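Local coordinates for HRDC domain-containing protein (Bifidobacterium adolescentis ATCC 15703, PDB 3CYM) that is uncharacterised but probably binds nucleic acid and acts as a 3'-5' exonuclease of the ribonuclease D type, at residues 59-71 with 164-176. Residues are numbered along the deposited sequence; the frame is centred on the assembly and turned at random.
Sequences LVQFKRDGAGIGL and DWRNYAALDVELL. With NA (sodium ion), chain B.
Gln61 reaches from the beta hairpin to the backbone of helix 163-174. Its CG is anti to the carbonyl carbon (chi1 -53°), and the chain then bends at chi2. This lays CG beside Ala169 CB and brings Gln61 NE2 to Ala169 O at 3.0 Å. The N-H...O angle is 152°. The donor is tilted 19° from the carbonyl plane. NE2 also bonds Glu46, which binds the sodium ion with Asp44 and Asp172. With an alanine here, Ala169 O is likely to lose this donor and Glu46 a second-shell partner.

Val173 presses on the hairpin with both methyls. Val173 CG1 lies 3.7 Å from Gln61 CB. Its CG2 meets Ile69 CG2 at a slant. Leu59 CD2 touches Ala169 CB at 3.5 Å. Leu71 crosses Arg166 at about a right angle, with CD1 against its CB. At the hairpin's turn end, Lys63 runs out fully extended to Glu174. Lys63 NZ meets Glu174 OE1 at 3.1 Å in a salt bridge, from above the carboxylate plane. A water links NZ to Glu174 O, and Arg14 N holds OE2.

The helix thus packs on the sheet of the RNase H-like exonuclease domain. Asp172 OD2 binds sodium at 2.5 Å, and Lys149 pairs with OD1. The apolar contacts, the Gln61 bonds and the Lys63-Glu174 salt bridge tie this metal ligand's helix to the strands beside the site, consistent with a ribonuclease D-like active centre.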
loop_
_atom_site.group_PDB
_atom_site.type_symbol
_atom_site.label_atom_id
_atom_site.label_comp_id
_atom_site.label_asym_id
_atom_site.label_seq_id
_atom_site.Cartn_x
_atom_site.Cartn_y
_atom_site.Cartn_z
ATOM N N LEU A 59 5.900 10.117 9.893
ATOM C CA LEU A 59 6.014 11.481 9.381
ATOM C C LEU A 59 4.853 11.764 8.439
ATOM O O LEU A 59 4.326 10.862 7.788
ATOM C CB LEU A 59 7.355 11.709 8.667
ATOM C CG LEU A 59 7.718 13.155 8.265
ATOM C CD1 LEU A 59 7.816 14.110 9.446
ATOM C CD2 LEU A 59 9.005 13.164 7.492
ATOM N N VAL A 60 4.462 13.031 8.384
ATOM C CA VAL A 60 3.357 13.483 7.566
ATOM C C VAL A 60 3.804 14.816 6.932
ATOM O O VAL A 60 4.318 15.693 7.623
ATOM C CB VAL A 60 2.076 13.561 8.436
ATOM C CG1 VAL A 60 1.259 14.725 8.104
ATOM C CG2 VAL A 60 1.258 12.265 8.325
ATOM N N GLN A 61 3.667 14.928 5.610
ATOM C CA GLN A 61 4.242 16.051 4.861
ATOM C C GLN A 61 3.168 16.811 4.116
ATOM O O GLN A 61 2.361 16.209 3.409
ATOM C CB GLN A 61 5.301 15.588 3.852
ATOM C CG GLN A 61 6.420 14.731 4.404
ATOM C CD GLN A 61 6.355 13.303 3.918
ATOM O OE1 GLN A 61 5.892 12.424 4.634
ATOM N NE2 GLN A 61 6.804 13.067 2.692
ATOM N N PHE A 62 3.173 18.135 4.273
ATOM C CA PHE A 62 2.219 19.006 3.598
ATOM C C PHE A 62 2.868 20.205 2.946
ATOM O O PHE A 62 3.921 20.655 3.372
ATOM C CB PHE A 62 1.132 19.477 4.567
ATOM C CG PHE A 62 0.288 18.365 5.089
ATOM C CD1 PHE A 62 -0.504 17.613 4.221
ATOM C CD2 PHE A 62 0.308 18.036 6.433
ATOM C CE1 PHE A 62 -1.278 16.558 4.693
ATOM C CE2 PHE A 62 -0.472 16.991 6.910
ATOM C CZ PHE A 62 -1.260 16.243 6.033
ATOM N N LYS A 63 2.228 20.705 1.895
ATOM C CA LYS A 63 2.595 21.977 1.307
ATOM C C LYS A 63 1.344 22.683 0.815
ATOM O O LYS A 63 0.476 22.070 0.177
ATOM C CB LYS A 63 3.598 21.811 0.150
ATOM C CG LYS A 63 4.191 23.137 -0.288
ATOM C CD LYS A 63 5.021 23.048 -1.549
ATOM C CE LYS A 63 5.730 24.370 -1.768
ATOM N NZ LYS A 63 6.547 24.399 -3.007
ATOM N N ARG A 64 1.252 23.969 1.132
ATOM C CA ARG A 64 0.258 24.841 0.532
ATOM C C ARG A 64 0.922 26.168 0.202
ATOM O O ARG A 64 1.763 26.644 0.965
ATOM C CB ARG A 64 -0.913 25.055 1.482
ATOM C CG ARG A 64 -2.236 25.147 0.776
ATOM C CD ARG A 64 -3.399 25.191 1.731
ATOM N NE ARG A 64 -4.626 25.381 0.972
ATOM C CZ ARG A 64 -5.790 25.764 1.477
ATOM N NH1 ARG A 64 -5.924 26.010 2.775
ATOM N NH2 ARG A 64 -6.830 25.899 0.666
ATOM N N ASP A 65 0.550 26.744 -0.940
ATOM C CA ASP A 65 1.126 27.998 -1.434
ATOM C C ASP A 65 0.989 29.125 -0.401
ATOM O O ASP A 65 -0.114 29.587 -0.113
ATOM C CB ASP A 65 0.469 28.392 -2.766
ATOM C CG ASP A 65 1.160 29.572 -3.446
ATOM O OD1 ASP A 65 0.478 30.307 -4.189
ATOM O OD2 ASP A 65 2.380 29.767 -3.249
ATOM N N GLY A 66 2.119 29.525 0.176
ATOM C CA GLY A 66 2.140 30.573 1.193
ATOM C C GLY A 66 2.457 30.056 2.580
ATOM O O GLY A 66 3.106 30.741 3.370
ATOM N N ALA A 67 1.990 28.848 2.876
ATOM C CA ALA A 67 2.283 28.199 4.142
ATOM C C ALA A 67 3.612 27.471 4.067
ATOM O O ALA A 67 4.263 27.259 5.083
ATOM C CB ALA A 67 1.170 27.216 4.507
ATOM N N GLY A 68 3.991 27.061 2.863
ATOM C CA GLY A 68 5.224 26.317 2.656
ATOM C C GLY A 68 5.108 24.882 3.115
ATOM O O GLY A 68 4.006 24.370 3.296
ATOM N N ILE A 69 6.253 24.238 3.313
ATOM C CA ILE A 69 6.289 22.811 3.653
ATOM C C ILE A 69 6.249 22.585 5.163
ATOM O O ILE A 69 7.040 23.175 5.921
ATOM C CB ILE A 69 7.524 22.092 3.007
ATOM C CG1 ILE A 69 7.538 22.290 1.479
ATOM C CG2 ILE A 69 7.563 20.608 3.376
ATOM C CD1 ILE A 69 8.789 21.764 0.768
ATOM N N GLY A 70 5.296 21.755 5.594
ATOM C CA GLY A 70 5.247 21.262 6.970
ATOM C C GLY A 70 5.574 19.785 7.063
ATOM O O GLY A 70 4.908 18.965 6.431
ATOM N N LEU A 71 6.598 19.450 7.850
ATOM C CA LEU A 71 6.935 18.063 8.161
ATOM C C LEU A 71 6.486 17.777 9.585
ATOM O O LEU A 71 7.100 18.243 10.533
ATOM C CB LEU A 71 8.444 17.798 8.012
ATOM C CG LEU A 71 9.145 18.194 6.708
ATOM C CD1 LEU A 71 10.554 17.690 6.712
ATOM C CD2 LEU A 71 8.424 17.633 5.517
ATOM N N ASP A 164 19.088 15.160 5.637
ATOM C CA ASP A 164 18.895 14.526 4.325
ATOM C C ASP A 164 17.512 13.898 4.171
ATOM O O ASP A 164 16.887 14.013 3.099
ATOM C CB ASP A 164 19.950 13.447 4.082
ATOM C CG ASP A 164 21.336 14.016 3.860
ATOM O OD1 ASP A 164 21.485 14.951 3.039
ATOM O OD2 ASP A 164 22.282 13.508 4.501
ATOM N N TRP A 165 17.043 13.254 5.247
ATOM C CA TRP A 165 15.735 12.588 5.296
ATOM C C TRP A 165 14.607 13.611 5.261
ATOM O O TRP A 165 13.604 13.414 4.561
ATOM C CB TRP A 165 15.598 11.754 6.572
ATOM C CG TRP A 165 16.491 10.543 6.671
ATOM C CD1 TRP A 165 17.640 10.297 5.972
ATOM C CD2 TRP A 165 16.323 9.439 7.566
ATOM N NE1 TRP A 165 18.186 9.095 6.363
ATOM C CE2 TRP A 165 17.400 8.549 7.343
ATOM C CE3 TRP A 165 15.357 9.106 8.529
ATOM C CZ2 TRP A 165 17.541 7.350 8.051
ATOM C CZ3 TRP A 165 15.492 7.921 9.222
ATOM C CH2 TRP A 165 16.582 7.056 8.989
ATOM N N ARG A 166 14.771 14.686 6.041
ATOM C CA ARG A 166 13.827 15.801 6.051
ATOM C C ARG A 166 13.731 16.412 4.659
ATOM O O ARG A 166 12.658 16.788 4.220
ATOM C CB ARG A 166 14.244 16.867 7.070
ATOM C CG ARG A 166 13.877 16.536 8.516
ATOM C CD ARG A 166 14.024 17.746 9.434
ATOM N NE ARG A 166 15.411 17.986 9.838
ATOM C CZ ARG A 166 16.184 18.962 9.365
ATOM N NH1 ARG A 166 15.720 19.810 8.459
ATOM N NH2 ARG A 166 17.430 19.091 9.802
ATOM N N ASN A 167 14.874 16.494 3.979
ATOM C CA ASN A 167 14.963 16.981 2.600
ATOM C C ASN A 167 14.209 16.087 1.607
ATOM O O ASN A 167 13.462 16.593 0.751
ATOM C CB ASN A 167 16.434 17.140 2.189
ATOM C CG ASN A 167 16.596 17.764 0.832
ATOM O OD1 ASN A 167 15.968 18.769 0.521
ATOM N ND2 ASN A 167 17.451 17.174 0.011
ATOM N N TYR A 168 14.401 14.772 1.735
ATOM C CA TYR A 168 13.653 13.778 0.957
ATOM C C TYR A 168 12.147 13.924 1.155
ATOM O O TYR A 168 11.388 13.910 0.188
ATOM C CB TYR A 168 14.092 12.346 1.321
ATOM C CG TYR A 168 13.234 11.241 0.710
ATOM C CD1 TYR A 168 13.571 10.661 -0.521
ATOM C CD2 TYR A 168 12.093 10.763 1.368
ATOM C CE1 TYR A 168 12.786 9.642 -1.084
ATOM C CE2 TYR A 168 11.303 9.756 0.813
ATOM C CZ TYR A 168 11.656 9.197 -0.408
ATOM O OH TYR A 168 10.867 8.199 -0.948
ATOM N N ALA A 169 11.725 14.039 2.413
ATOM C CA ALA A 169 10.317 14.112 2.760
ATOM C C ALA A 169 9.671 15.410 2.266
ATOM O O ALA A 169 8.518 15.410 1.825
ATOM C CB ALA A 169 10.141 13.958 4.253
ATOM N N ALA A 170 10.432 16.499 2.326
ATOM C CA ALA A 170 10.013 17.780 1.774
ATOM C C ALA A 170 9.907 17.736 0.251
ATOM O O ALA A 170 8.910 18.185 -0.316
ATOM C CB ALA A 170 10.964 18.857 2.193
ATOM N N LEU A 171 10.924 17.178 -0.405
ATOM C CA LEU A 171 10.927 17.080 -1.865
ATOM C C LEU A 171 9.770 16.261 -2.439
ATOM O O LEU A 171 9.347 16.499 -3.565
ATOM C CB LEU A 171 12.283 16.592 -2.404
ATOM C CG LEU A 171 13.372 17.674 -2.488
ATOM C CD1 LEU A 171 14.737 17.018 -2.679
ATOM C CD2 LEU A 171 13.104 18.698 -3.593
ATOM N N ASP A 172 9.241 15.328 -1.648
ATOM C CA ASP A 172 8.088 14.527 -2.060
ATOM C C ASP A 172 6.731 15.250 -2.137
ATOM O O ASP A 172 5.820 14.771 -2.824
ATOM C CB ASP A 172 7.976 13.278 -1.186
ATOM C CG ASP A 172 8.663 12.078 -1.795
ATOM O OD1 ASP A 172 9.355 12.211 -2.829
ATOM O OD2 ASP A 172 8.496 10.972 -1.234
ATOM N N VAL A 173 6.593 16.381 -1.440
ATOM C CA VAL A 173 5.409 17.258 -1.578
ATOM C C VAL A 173 5.691 18.564 -2.331
ATOM O O VAL A 173 4.762 19.276 -2.692
ATOM C CB VAL A 173 4.745 17.606 -0.228
ATOM C CG1 VAL A 173 4.204 16.375 0.432
ATOM C CG2 VAL A 173 5.709 18.345 0.688
ATOM N N GLU A 174 6.972 18.847 -2.568
ATOM C CA GLU A 174 7.463 20.093 -3.188
ATOM C C GLU A 174 6.882 20.440 -4.570
ATOM O O GLU A 174 6.704 21.617 -4.888
ATOM C CB GLU A 174 9.006 20.058 -3.224
ATOM C CG GLU A 174 9.767 21.119 -4.069
ATOM C CD GLU A 174 9.703 22.543 -3.514
ATOM O OE1 GLU A 174 9.081 22.765 -2.452
ATOM O OE2 GLU A 174 10.275 23.456 -4.157
ATOM N N LEU A 175 6.566 19.428 -5.374
ATOM C CA LEU A 175 6.152 19.666 -6.765
ATOM C C LEU A 175 4.741 19.212 -7.107
ATOM O O LEU A 175 4.337 19.284 -8.265
ATOM C CB LEU A 175 7.152 19.027 -7.739
ATOM C CG LEU A 175 8.601 19.515 -7.628
ATOM C CD1 LEU A 175 9.533 18.598 -8.392
ATOM C CD2 LEU A 175 8.732 20.965 -8.092
ATOM N N LEU A 176 3.994 18.756 -6.104
ATOM C CA LEU A 176 2.666 18.195 -6.333
ATOM C C LEU A 176 1.597 19.192 -6.819
ATOM O O LEU A 176 0.742 18.819 -7.616
ATOM C CB LEU A 176 2.165 17.441 -5.095
ATOM C CG LEU A 176 2.929 16.192 -4.663
ATOM C CD1 LEU A 176 2.203 15.505 -3.530
ATOM C CD2 LEU A 176 3.121 15.216 -5.831
HETATM NA NA NA B . 7.086 9.400 0.040
HETATM O O HOH W 1 4.513 23.731 -4.926
HETATM O O HOH W 2 8.795 7.620 0.296
HETATM O O HOH W 3 5.408 8.728 -1.478
HETATM O O HOH W 4 5.757 7.858 1.235
#